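PDB 6EBU: LpxE from Aquifex aeolicus, which probably removes the 1-phosphate group from lipid A, as a membrane-embedded phosphatase of the PAP2 superfamily. Local coordinates for residues F98-R103 / Y141-A146; Q84-I89 / G147-L152; R103-G108 / P151-V156. The protein carries 1 engineered substitution. All coordinates share one frame; numbering follows the deposited sequence.

Contact 1. Residues F98-R103 / Y141-A146; sequences FPLHWR and YERIYA. With BOG (octyl beta-D-glucopyranoside), chain E; BOG (octyl beta-D-glucopyranoside), chain F; BOG (octyl beta-D-glucopyranoside), chain D; SO4 (sulfate ion), chain B.
Torsions of Phe98 and Arg143 bring the two together: the phenylalanine carries CG anti to its carbonyl carbon (chi1 -44°), while the arginine turns at chi2 (-45°), which places CD, and again at chi3, which places NE. The CE2 corner of the ring then does most of the touching. It rests on Ala146, with Phe98 CE2 3.6 Å from Ala146 CB, and also meets Glu142, whose OE1 is 3.4 Å from Phe98 CE2. That oxygen lies at the ring edge, near its plane, so it probably meets the weakly positive C-H rim; the carboxylate and ring planes are 86° apart. The same OE1 holds the arginine: Arg143 NH1 to Glu142 OE1 is a salt bridge of 2.8 Å, made in the guanidinium plane through the syn lone pair. Leu100 adds an apolar neighbour, its CD1 3.6 Å from Arg143 NH2. Two nitrogens reach a sulfate ion, probably from the crystallisation liquor; Arg143 NH2 is 3.0 Å and Arg143 NE 3.2 Å from its O1. By sequence, Arg143 begins the R-X5-H-X3-D signature of the PAP2 superfamily, consistent with a phosphate-binding role. An octyl glucoside tail (chain F) lies over one face of Phe98, its C6' offset toward the rim. Backbone hydrogen bonding between Ala146 and Leu97 ties the loop before helix 108-121 to the chain leaving helix 126-145, whose Ile144 packs on helices 13-24 and 151-170.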
loop_
_atom_site.group_PDB
_atom_site.type_symbol
_atom_site.label_atom_id
_atom_site.label_comp_id
_atom_site.label_asym_id
_atom_site.label_seq_id
_atom_site.Cartn_x
_atom_site.Cartn_y
_atom_site.Cartn_z
ATOM N N PHE A 98 -8.735 11.234 -4.569
ATOM C CA PHE A 98 -7.519 12.032 -4.557
ATOM C C PHE A 98 -7.083 12.320 -5.987
ATOM O O PHE A 98 -7.173 11.442 -6.853
ATOM C CB PHE A 98 -6.382 11.316 -3.808
ATOM C CG PHE A 98 -6.807 10.681 -2.512
ATOM C CD1 PHE A 98 -7.321 11.450 -1.480
ATOM C CD2 PHE A 98 -6.684 9.313 -2.323
ATOM C CE1 PHE A 98 -7.709 10.866 -0.286
ATOM C CE2 PHE A 98 -7.071 8.724 -1.131
ATOM C CZ PHE A 98 -7.584 9.501 -0.113
ATOM N N PRO A 99 -6.609 13.538 -6.268
ATOM C CA PRO A 99 -6.209 13.909 -7.646
ATOM C C PRO A 99 -4.832 13.372 -8.023
ATOM O O PRO A 99 -3.834 14.095 -8.107
ATOM C CB PRO A 99 -6.250 15.444 -7.603
ATOM C CG PRO A 99 -6.833 15.822 -6.256
ATOM C CD PRO A 99 -6.528 14.683 -5.353
ATOM N N LEU A 100 -4.762 12.066 -8.262
ATOM C CA LEU A 100 -3.538 11.405 -8.690
ATOM C C LEU A 100 -3.746 10.822 -10.082
ATOM O O LEU A 100 -4.829 10.315 -10.392
ATOM C CB LEU A 100 -3.134 10.307 -7.706
ATOM C CG LEU A 100 -2.909 10.767 -6.264
ATOM C CD1 LEU A 100 -2.511 9.595 -5.382
ATOM C CD2 LEU A 100 -1.860 11.867 -6.216
ATOM N N HIS A 101 -2.707 10.889 -10.917
ATOM C CA HIS A 101 -2.881 10.567 -12.330
ATOM C C HIS A 101 -1.805 9.647 -12.907
ATOM O O HIS A 101 -2.082 8.899 -13.850
ATOM C CB HIS A 101 -2.939 11.861 -13.151
ATOM C CG HIS A 101 -4.158 12.692 -12.887
ATOM N ND1 HIS A 101 -5.385 12.414 -13.450
ATOM C CD2 HIS A 101 -4.337 13.796 -12.124
ATOM C CE1 HIS A 101 -6.267 13.309 -13.043
ATOM N NE2 HIS A 101 -5.657 14.159 -12.237
ATOM N N TRP A 102 -0.588 9.675 -12.366
ATOM C CA TRP A 102 0.536 8.982 -12.985
ATOM C C TRP A 102 1.316 8.169 -11.956
ATOM O O TRP A 102 1.074 8.246 -10.749
ATOM C CB TRP A 102 1.462 9.975 -13.697
ATOM C CG TRP A 102 0.774 10.682 -14.816
ATOM C CD1 TRP A 102 0.302 11.962 -14.815
ATOM C CD2 TRP A 102 0.451 10.135 -16.099
ATOM N NE1 TRP A 102 -0.286 12.250 -16.024
ATOM C CE2 TRP A 102 -0.207 11.144 -16.829
ATOM C CE3 TRP A 102 0.660 8.892 -16.703
ATOM C CZ2 TRP A 102 -0.656 10.948 -18.132
ATOM C CZ3 TRP A 102 0.213 8.699 -17.997
ATOM C CH2 TRP A 102 -0.438 9.720 -18.697
ATOM N N ARG A 103 2.266 7.379 -12.467
ATOM C CA ARG A 103 3.119 6.500 -11.664
ATOM C C ARG A 103 2.277 5.510 -10.856
ATOM O O ARG A 103 2.375 5.409 -9.631
ATOM C CB ARG A 103 4.051 7.315 -10.759
ATOM C CG ARG A 103 5.037 8.189 -11.518
ATOM C CD ARG A 103 5.019 9.619 -11.002
ATOM N N TYR A 141 -6.997 -1.825 -0.235
ATOM C CA TYR A 141 -8.365 -1.608 -0.694
ATOM C C TYR A 141 -8.664 -0.122 -0.842
ATOM O O TYR A 141 -9.396 0.284 -1.754
ATOM C CB TYR A 141 -9.355 -2.264 0.272
ATOM C CG TYR A 141 -10.758 -2.409 -0.281
ATOM C CD1 TYR A 141 -11.619 -1.319 -0.343
ATOM C CD2 TYR A 141 -11.222 -3.635 -0.742
ATOM C CE1 TYR A 141 -12.896 -1.443 -0.849
ATOM C CE2 TYR A 141 -12.503 -3.770 -1.250
ATOM C CZ TYR A 141 -13.336 -2.670 -1.299
ATOM O OH TYR A 141 -14.611 -2.791 -1.801
ATOM N N GLU A 142 -8.103 0.705 0.042
ATOM C CA GLU A 142 -8.371 2.139 -0.014
ATOM C C GLU A 142 -7.851 2.753 -1.310
ATOM O O GLU A 142 -8.505 3.620 -1.900
ATOM C CB GLU A 142 -7.753 2.831 1.201
ATOM C CG GLU A 142 -7.752 4.344 1.135
ATOM C CD GLU A 142 -6.362 4.900 0.921
ATOM O OE1 GLU A 142 -6.147 5.606 -0.086
ATOM O OE2 GLU A 142 -5.479 4.618 1.756
ATOM N N ARG A 143 -6.680 2.308 -1.775
ATOM C CA ARG A 143 -6.116 2.867 -3.001
ATOM C C ARG A 143 -7.024 2.605 -4.197
ATOM O O ARG A 143 -7.198 3.476 -5.057
ATOM C CB ARG A 143 -4.719 2.294 -3.252
ATOM C CG ARG A 143 -3.738 2.483 -2.100
ATOM C CD ARG A 143 -3.793 3.897 -1.553
ATOM N NE ARG A 143 -2.941 4.811 -2.306
ATOM C CZ ARG A 143 -3.087 6.131 -2.317
ATOM N NH1 ARG A 143 -4.060 6.698 -1.619
ATOM N NH2 ARG A 143 -2.260 6.884 -3.031
ATOM N N ILE A 144 -7.616 1.412 -4.267
ATOM C CA ILE A 144 -8.523 1.099 -5.366
ATOM C C ILE A 144 -9.837 1.849 -5.200
ATOM O O ILE A 144 -10.379 2.401 -6.164
ATOM C CB ILE A 144 -8.745 -0.420 -5.461
ATOM C CG1 ILE A 144 -7.406 -1.158 -5.420
ATOM C CG2 ILE A 144 -9.508 -0.773 -6.733
ATOM C CD1 ILE A 144 -7.544 -2.654 -5.387
ATOM N N TYR A 145 -10.370 1.885 -3.973
ATOM C CA TYR A 145 -11.614 2.607 -3.731
ATOM C C TYR A 145 -11.471 4.088 -4.049
ATOM O O TYR A 145 -12.423 4.714 -4.534
ATOM C CB TYR A 145 -12.065 2.415 -2.281
ATOM C CG TYR A 145 -13.405 3.049 -1.986
ATOM C CD1 TYR A 145 -14.586 2.342 -2.175
ATOM C CD2 TYR A 145 -13.491 4.360 -1.535
ATOM C CE1 TYR A 145 -15.815 2.922 -1.916
ATOM C CE2 TYR A 145 -14.710 4.946 -1.274
ATOM C CZ TYR A 145 -15.871 4.225 -1.468
ATOM O OH TYR A 145 -17.092 4.810 -1.214
ATOM N N ALA A 146 -10.299 4.667 -3.785
ATOM C CA ALA A 146 -10.064 6.068 -4.105
ATOM C C ALA A 146 -9.924 6.317 -5.600
ATOM O O ALA A 146 -9.913 7.480 -6.017
ATOM C CB ALA A 146 -8.812 6.566 -3.379
HETATM O O1 BOG E . 4.329 8.297 -6.876
HETATM C "C1'" BOG E . 3.711 9.580 -6.845
HETATM C "C2'" BOG E . 2.641 9.650 -7.954
HETATM C "C3'" BOG E . 2.449 11.133 -8.397
HETATM C "C4'" BOG E . 1.300 11.214 -9.438
HETATM C "C5'" BOG E . 1.206 12.655 -9.978
HETATM C "C6'" BOG E . -0.100 12.817 -10.779
HETATM C "C7'" BOG E . -0.178 14.232 -11.343
HETATM C "C8'" BOG E . -1.391 14.953 -10.752
HETATM O O1 BOG F . 1.742 9.454 -2.294
HETATM C "C1'" BOG F . 1.351 8.865 -1.054
HETATM C "C2'" BOG F . 0.439 9.849 -0.287
HETATM C "C3'" BOG F . -0.542 9.051 0.627
HETATM C "C4'" BOG F . -1.998 9.543 0.400
HETATM C "C5'" BOG F . -2.252 9.759 -1.109
HETATM C "C6'" BOG F . -3.539 10.585 -1.308
HETATM C "C7'" BOG F . -3.253 12.067 -1.077
HETATM C "C8'" BOG F . -2.322 12.586 -2.175
HETATM O O1 BOG D . -1.024 -10.488 -1.828
HETATM C "C1'" BOG D . -2.055 -9.944 -1.005
HETATM C "C2'" BOG D . -2.623 -8.669 -1.666
HETATM C "C3'" BOG D . -3.600 -7.946 -0.685
HETATM C "C4'" BOG D . -4.058 -6.605 -1.320
HETATM C "C5'" BOG D . -5.415 -6.181 -0.722
HETATM C "C6'" BOG D . -6.200 -5.351 -1.758
HETATM C "C7'" BOG D . -7.588 -5.960 -1.947
HETATM C "C8'" BOG D . -8.485 -4.972 -2.694
HETATM S S SO4 B . 1.144 5.682 -4.182
HETATM O O1 SO4 B . 0.026 5.001 -3.532
HETATM O O2 SO4 B . 0.666 6.895 -4.834
HETATM O O3 SO4 B . 1.728 4.787 -5.177
HETATM O O4 SO4 B . 2.153 6.029 -3.184
#

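Contact 2. Residues Q84-I89 / G147-L152; sequences QPRPAI and GVHFPL. With SO4 (sulfate ion), chain B.
Arg86 and His149 meet at the anion site of the PAP2 fold, where both hold one sulfate ion. Arg86 NH2 donates to sulfate O2 at 2.6 Å, and His149 NE2 to sulfate O1 at 2.8 Å. The other terminal nitrogen of the guanidinium turns to the backbone: Arg86 NH1 bonds Val148 O at 2.7 Å, sitting above the carbonyl plane with an N-H...O angle of 137°. NH1 also lies over one face of the His149 imidazole, offset toward the rim, and the two planes are 55° apart. Because NH1 and NH2 have different partners, and NE bonds Trp102 O, the rotation of the group is fixed from three directions. In sequence Arg86-Pro87 ends the K-X6-R-P signature that begins at Lys79, itself bonded to the sulfate, and His149 belongs to the third signature of the family. Behind the site, Pro87 and Phe150 reach toward each other tip to tip in a CH-pi contact: Pro87 CG stands 3.6 Å from the centroid of the Phe150 ring, 9° off its normal. Pro85 O comes to the edge of that ring, 3.2 Å from Phe150 CE2. One water bridges Ala88 N and Gly147 O, the latter in the Schellman turn that closes helix 126-145.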
loop_
_atom_site.group_PDB
_atom_site.type_symbol
_atom_site.label_atom_id
_atom_site.label_comp_id
_atom_site.label_asym_id
_atom_site.label_seq_id
_atom_site.Cartn_x
_atom_site.Cartn_y
_atom_site.Cartn_z
ATOM N N GLN A 84 3.283 4.041 -15.311
ATOM C CA GLN A 84 1.966 3.620 -15.751
ATOM C C GLN A 84 0.912 4.669 -15.407
ATOM O O GLN A 84 1.026 5.373 -14.397
ATOM C CB GLN A 84 1.591 2.289 -15.107
ATOM C CG GLN A 84 2.352 1.099 -15.661
ATOM C CD GLN A 84 2.045 0.839 -17.122
ATOM O OE1 GLN A 84 0.963 0.365 -17.467
ATOM N NE2 GLN A 84 3.001 1.147 -17.990
ATOM N N PRO A 85 -0.114 4.798 -16.239
ATOM C CA PRO A 85 -1.216 5.707 -15.918
ATOM C C PRO A 85 -2.119 5.127 -14.843
ATOM O O PRO A 85 -2.353 3.918 -14.774
ATOM C CB PRO A 85 -1.960 5.840 -17.253
ATOM C CG PRO A 85 -1.693 4.533 -17.940
ATOM C CD PRO A 85 -0.284 4.163 -17.557
ATOM N N ARG A 86 -2.620 6.011 -13.991
ATOM C CA ARG A 86 -3.575 5.627 -12.967
ATOM C C ARG A 86 -4.960 5.478 -13.591
ATOM O O ARG A 86 -5.168 5.834 -14.753
ATOM C CB ARG A 86 -3.548 6.656 -11.839
ATOM C CG ARG A 86 -2.260 6.627 -11.021
ATOM C CD ARG A 86 -2.238 7.720 -9.973
ATOM N NE ARG A 86 -0.993 7.735 -9.210
ATOM C CZ ARG A 86 -0.827 7.180 -8.013
ATOM N NH1 ARG A 86 -1.830 6.552 -7.411
ATOM N NH2 ARG A 86 0.351 7.260 -7.411
ATOM N N PRO A 87 -5.928 4.927 -12.848
ATOM C CA PRO A 87 -7.270 4.728 -13.424
ATOM C C PRO A 87 -7.920 5.980 -13.990
ATOM O O PRO A 87 -8.675 5.878 -14.964
ATOM C CB PRO A 87 -8.066 4.172 -12.238
ATOM C CG PRO A 87 -7.052 3.419 -11.455
ATOM C CD PRO A 87 -5.785 4.224 -11.558
ATOM N N ALA A 88 -7.665 7.157 -13.414
ATOM C CA ALA A 88 -8.295 8.370 -13.924
ATOM C C ALA A 88 -7.819 8.727 -15.327
ATOM O O ALA A 88 -8.515 9.461 -16.035
ATOM C CB ALA A 88 -8.040 9.544 -12.978
ATOM N N ILE A 89 -6.656 8.231 -15.737
ATOM C CA ILE A 89 -6.148 8.477 -17.084
ATOM C C ILE A 89 -6.584 7.382 -18.048
ATOM O O ILE A 89 -7.073 7.662 -19.145
ATOM C CB ILE A 89 -4.609 8.614 -17.050
ATOM C CG1 ILE A 89 -4.190 9.806 -16.187
ATOM C CG2 ILE A 89 -4.052 8.745 -18.459
ATOM C CD1 ILE A 89 -4.647 11.144 -16.719
ATOM N N GLY A 147 -9.815 5.265 -6.410
ATOM C CA GLY A 147 -9.670 5.428 -7.841
ATOM C C GLY A 147 -8.284 5.814 -8.307
ATOM O O GLY A 147 -8.130 6.248 -9.452
ATOM N N VAL A 148 -7.264 5.661 -7.459
ATOM C CA VAL A 148 -5.909 6.070 -7.816
ATOM C C VAL A 148 -5.001 4.895 -8.146
ATOM O O VAL A 148 -3.856 5.116 -8.571
ATOM C CB VAL A 148 -5.271 6.920 -6.696
ATOM C CG1 VAL A 148 -6.126 8.147 -6.413
ATOM C CG2 VAL A 148 -5.076 6.089 -5.433
ATOM N N HIS A 149 -5.463 3.660 -7.970
ATOM C CA HIS A 149 -4.646 2.495 -8.267
ATOM C C HIS A 149 -5.517 1.396 -8.856
ATOM O O HIS A 149 -6.735 1.361 -8.657
ATOM C CB HIS A 149 -3.918 1.972 -7.018
ATOM C CG HIS A 149 -2.658 2.714 -6.695
ATOM N ND1 HIS A 149 -1.551 2.701 -7.516
ATOM C CD2 HIS A 149 -2.327 3.485 -5.631
ATOM C CE1 HIS A 149 -0.595 3.435 -6.977
ATOM N NE2 HIS A 149 -1.040 3.924 -5.834
ATOM N N PHE A 150 -4.867 0.502 -9.601
ATOM C CA PHE A 150 -5.436 -0.732 -10.115
ATOM C C PHE A 150 -5.129 -1.881 -9.168
ATOM O O PHE A 150 -4.172 -1.819 -8.391
ATOM C CB PHE A 150 -4.864 -1.045 -11.496
ATOM C CG PHE A 150 -5.228 -0.046 -12.554
ATOM C CD1 PHE A 150 -6.471 -0.082 -13.162
ATOM C CD2 PHE A 150 -4.317 0.916 -12.957
ATOM C CE1 PHE A 150 -6.802 0.833 -14.148
ATOM C CE2 PHE A 150 -4.642 1.831 -13.941
ATOM C CZ PHE A 150 -5.886 1.787 -14.537
ATOM N N PRO A 151 -5.932 -2.948 -9.207
ATOM C CA PRO A 151 -5.615 -4.134 -8.395
ATOM C C PRO A 151 -4.224 -4.695 -8.637
ATOM O O PRO A 151 -3.631 -5.269 -7.716
ATOM C CB PRO A 151 -6.706 -5.130 -8.809
ATOM C CG PRO A 151 -7.862 -4.261 -9.168
ATOM C CD PRO A 151 -7.273 -3.035 -9.813
ATOM N N LEU A 152 -3.688 -4.556 -9.851
ATOM C CA LEU A 152 -2.322 -5.003 -10.107
ATOM C C LEU A 152 -1.320 -4.224 -9.262
ATOM O O LEU A 152 -0.350 -4.796 -8.749
ATOM C CB LEU A 152 -1.993 -4.857 -11.593
ATOM C CG LEU A 152 -0.524 -5.040 -11.984
ATOM C CD1 LEU A 152 -0.068 -6.465 -11.708
ATOM C CD2 LEU A 152 -0.295 -4.668 -13.442
HETATM S S SO4 B . 1.144 5.682 -4.182
HETATM O O1 SO4 B . 0.026 5.001 -3.532
HETATM O O2 SO4 B . 0.666 6.895 -4.834
HETATM O O3 SO4 B . 1.728 4.787 -5.177
HETATM O O4 SO4 B . 2.153 6.029 -3.184
HETATM O O HOH W 1 -6.382 7.777 -10.942
#

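Contact 3. Residues R103-G108 / P151-V156; sequences RSFPSG and PLDVFV. With BOG (octyl beta-D-glucopyranoside), chain D; BOG (octyl beta-D-glucopyranoside), chain E; SO4 (sulfate ion), chain B.
Pro106 and Asp153 bring their backbones within 4.2 Å, CA to CA, and Ser107 N donates a hydrogen bond to Asp153 O at 3.1 Å from above the carbonyl plane. Pro106-Ser107-Gly108 is the Pro-Ser-Gly of the second PAP2 signature: a cis peptide bond precedes the proline, and Ser107 is the N-cap of helix 108-121, its OG bonded to Thr110 OG1. Gly108 N, at the start of that helix, donates to sulfate O3 at 3.0 Å. Across from the loop, helix 151-170 presents Asp153, its chi1 of -47° setting CG beside the backbone N. Ser104 OG donates to Asp153 OD2 at 2.5 Å, from above the carboxylate plane, and also bonds Glu10 OE1. OD2 further accepts from Phe150 N and, weakly, from His149 ND1, which makes Asp153 a second-shell partner of the sulfate ligand His149, as in the His-Asp pair of this family. An alanine here would probably cost Phe150 N and the weakly held His149 ND1 their carboxylate partner, leave Ser104 OG with Glu10 alone of its two carboxylates, and let the imidazole turn more easily. Phe105 carries the apolar part. Its ring also has Asp153 OD1 at the edge, in plane, 3.5 Å from Phe105 CD1, while Val156 comes in at about a right angle, its CG2 3.8 Å from Phe105 CE1. Leu152 approaches at the edge, its CG 3.7 Å from Phe105 CE1.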
loop_
_atom_site.group_PDB
_atom_site.type_symbol
_atom_site.label_atom_id
_atom_site.label_comp_id
_atom_site.label_asym_id
_atom_site.label_seq_id
_atom_site.Cartn_x
_atom_site.Cartn_y
_atom_site.Cartn_z
ATOM N N ARG A 103 2.266 7.379 -12.467
ATOM C CA ARG A 103 3.119 6.500 -11.664
ATOM C C ARG A 103 2.277 5.510 -10.856
ATOM O O ARG A 103 2.375 5.409 -9.631
ATOM C CB ARG A 103 4.051 7.315 -10.759
ATOM C CG ARG A 103 5.037 8.189 -11.518
ATOM C CD ARG A 103 5.019 9.619 -11.002
ATOM N N SER A 104 1.450 4.757 -11.584
ATOM C CA SER A 104 0.468 3.881 -10.955
ATOM C C SER A 104 1.092 2.588 -10.442
ATOM O O SER A 104 0.678 2.070 -9.399
ATOM C CB SER A 104 -0.655 3.571 -11.947
ATOM O OG SER A 104 -1.714 2.866 -11.326
ATOM N N PHE A 105 2.085 2.054 -11.155
ATOM C CA PHE A 105 2.646 0.750 -10.827
ATOM C C PHE A 105 3.986 0.917 -10.132
ATOM O O PHE A 105 4.892 1.546 -10.703
ATOM C CB PHE A 105 2.810 -0.087 -12.091
ATOM C CG PHE A 105 3.313 -1.479 -11.841
ATOM C CD1 PHE A 105 2.434 -2.500 -11.520
ATOM C CD2 PHE A 105 4.665 -1.769 -11.937
ATOM C CE1 PHE A 105 2.895 -3.784 -11.295
ATOM C CE2 PHE A 105 5.132 -3.052 -11.713
ATOM C CZ PHE A 105 4.245 -4.060 -11.391
ATOM N N PRO A 106 4.167 0.394 -8.910
ATOM C CA PRO A 106 3.122 -0.208 -8.080
ATOM C C PRO A 106 2.613 0.770 -7.021
ATOM O O PRO A 106 2.926 1.958 -7.103
ATOM C CB PRO A 106 3.842 -1.388 -7.440
ATOM C CG PRO A 106 5.242 -0.875 -7.250
ATOM C CD PRO A 106 5.506 0.146 -8.346
ATOM N N SER A 107 1.855 0.284 -6.040
ATOM C CA SER A 107 1.303 1.136 -4.991
ATOM C C SER A 107 2.300 1.271 -3.845
ATOM O O SER A 107 2.599 0.291 -3.156
ATOM C CB SER A 107 -0.020 0.576 -4.472
ATOM O OG SER A 107 -0.444 1.293 -3.324
ATOM N N GLY A 108 2.788 2.493 -3.628
ATOM C CA GLY A 108 3.742 2.722 -2.554
ATOM C C GLY A 108 3.111 2.668 -1.175
ATOM O O GLY A 108 3.728 2.186 -0.222
ATOM N N PRO A 151 -5.932 -2.948 -9.207
ATOM C CA PRO A 151 -5.615 -4.134 -8.395
ATOM C C PRO A 151 -4.224 -4.695 -8.637
ATOM O O PRO A 151 -3.631 -5.269 -7.716
ATOM C CB PRO A 151 -6.706 -5.130 -8.809
ATOM C CG PRO A 151 -7.862 -4.261 -9.168
ATOM C CD PRO A 151 -7.273 -3.035 -9.813
ATOM N N LEU A 152 -3.688 -4.556 -9.851
ATOM C CA LEU A 152 -2.322 -5.003 -10.107
ATOM C C LEU A 152 -1.320 -4.224 -9.262
ATOM O O LEU A 152 -0.350 -4.796 -8.749
ATOM C CB LEU A 152 -1.993 -4.857 -11.593
ATOM C CG LEU A 152 -0.524 -5.040 -11.984
ATOM C CD1 LEU A 152 -0.068 -6.465 -11.708
ATOM C CD2 LEU A 152 -0.295 -4.668 -13.442
ATOM N N ASP A 153 -1.546 -2.917 -9.098
ATOM C CA ASP A 153 -0.616 -2.087 -8.338
ATOM C C ASP A 153 -0.608 -2.465 -6.863
ATOM O O ASP A 153 0.455 -2.498 -6.232
ATOM C CB ASP A 153 -0.975 -0.611 -8.497
ATOM C CG ASP A 153 -1.224 -0.221 -9.936
ATOM O OD1 ASP A 153 -0.560 -0.787 -10.830
ATOM O OD2 ASP A 153 -2.081 0.658 -10.170
ATOM N N VAL A 154 -1.781 -2.743 -6.291
ATOM C CA VAL A 154 -1.828 -3.039 -4.864
ATOM C C VAL A 154 -1.405 -4.477 -4.590
ATOM O O VAL A 154 -0.872 -4.774 -3.516
ATOM C CB VAL A 154 -3.224 -2.734 -4.291
ATOM C CG1 VAL A 154 -3.692 -1.358 -4.745
ATOM C CG2 VAL A 154 -4.222 -3.803 -4.689
ATOM N N PHE A 155 -1.612 -5.388 -5.545
ATOM C CA PHE A 155 -1.157 -6.760 -5.351
ATOM C C PHE A 155 0.363 -6.837 -5.383
ATOM O O PHE A 155 0.982 -7.471 -4.521
ATOM C CB PHE A 155 -1.766 -7.676 -6.412
ATOM C CG PHE A 155 -1.320 -9.107 -6.300
ATOM C CD1 PHE A 155 -1.844 -9.934 -5.318
ATOM C CD2 PHE A 155 -0.372 -9.623 -7.168
ATOM C CE1 PHE A 155 -1.433 -11.252 -5.208
ATOM C CE2 PHE A 155 0.044 -10.938 -7.064
ATOM C CZ PHE A 155 -0.488 -11.754 -6.082
ATOM N N VAL A 156 0.984 -6.194 -6.372
ATOM C CA VAL A 156 2.441 -6.184 -6.449
ATOM C C VAL A 156 3.024 -5.352 -5.314
ATOM O O VAL A 156 4.047 -5.716 -4.721
ATOM C CB VAL A 156 2.896 -5.678 -7.830
ATOM C CG1 VAL A 156 4.402 -5.469 -7.856
ATOM C CG2 VAL A 156 2.474 -6.662 -8.914
HETATM O O1 BOG D . -1.024 -10.488 -1.828
HETATM C "C1'" BOG D . -2.055 -9.944 -1.005
HETATM C "C2'" BOG D . -2.623 -8.669 -1.666
HETATM C "C3'" BOG D . -3.600 -7.946 -0.685
HETATM C "C4'" BOG D . -4.058 -6.605 -1.320
HETATM C "C5'" BOG D . -5.415 -6.181 -0.722
HETATM C "C6'" BOG D . -6.200 -5.351 -1.758
HETATM C "C7'" BOG D . -7.588 -5.960 -1.947
HETATM C "C8'" BOG D . -8.485 -4.972 -2.694
HETATM O O1 BOG E . 4.329 8.297 -6.876
HETATM C "C1'" BOG E . 3.711 9.580 -6.845
HETATM C "C2'" BOG E . 2.641 9.650 -7.954
HETATM C "C3'" BOG E . 2.449 11.133 -8.397
HETATM C "C4'" BOG E . 1.300 11.214 -9.438
HETATM C "C5'" BOG E . 1.206 12.655 -9.978
HETATM C "C6'" BOG E . -0.100 12.817 -10.779
HETATM C "C7'" BOG E . -0.178 14.232 -11.343
HETATM C "C8'" BOG E . -1.391 14.953 -10.752
HETATM S S SO4 B . 1.144 5.682 -4.182
HETATM O O1 SO4 B . 0.026 5.001 -3.532
HETATM O O2 SO4 B . 0.666 6.895 -4.834
HETATM O O3 SO4 B . 1.728 4.787 -5.177
HETATM O O4 SO4 B . 2.153 6.029 -3.184
#

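In the fold
All three contacts are buried and border the same sulfate from shared elements: contacts 1 and 3 use one loop, meeting at Arg103, and contacts 2 and 3 one helix, 151-170, overlapping at Pro151 and Leu152, with centres 8 Å apart. Contact 1 also uses the preceding helix 126-145, and its centre is 6 Å from that of contact 2. Contact 3 lies nearest the centre of the chain, about 8 Å centre to centre, against 11 and 13 Å for the others. Their chemistry differs: contact 1 has no hydrogen bond between its segments and joins them by a ring, an alanine and an arginine, contact 2 pairs a charged group with a carbonyl and a proline with a ring, and contact 3 combines backbone and carboxylate bonds with apolar packing.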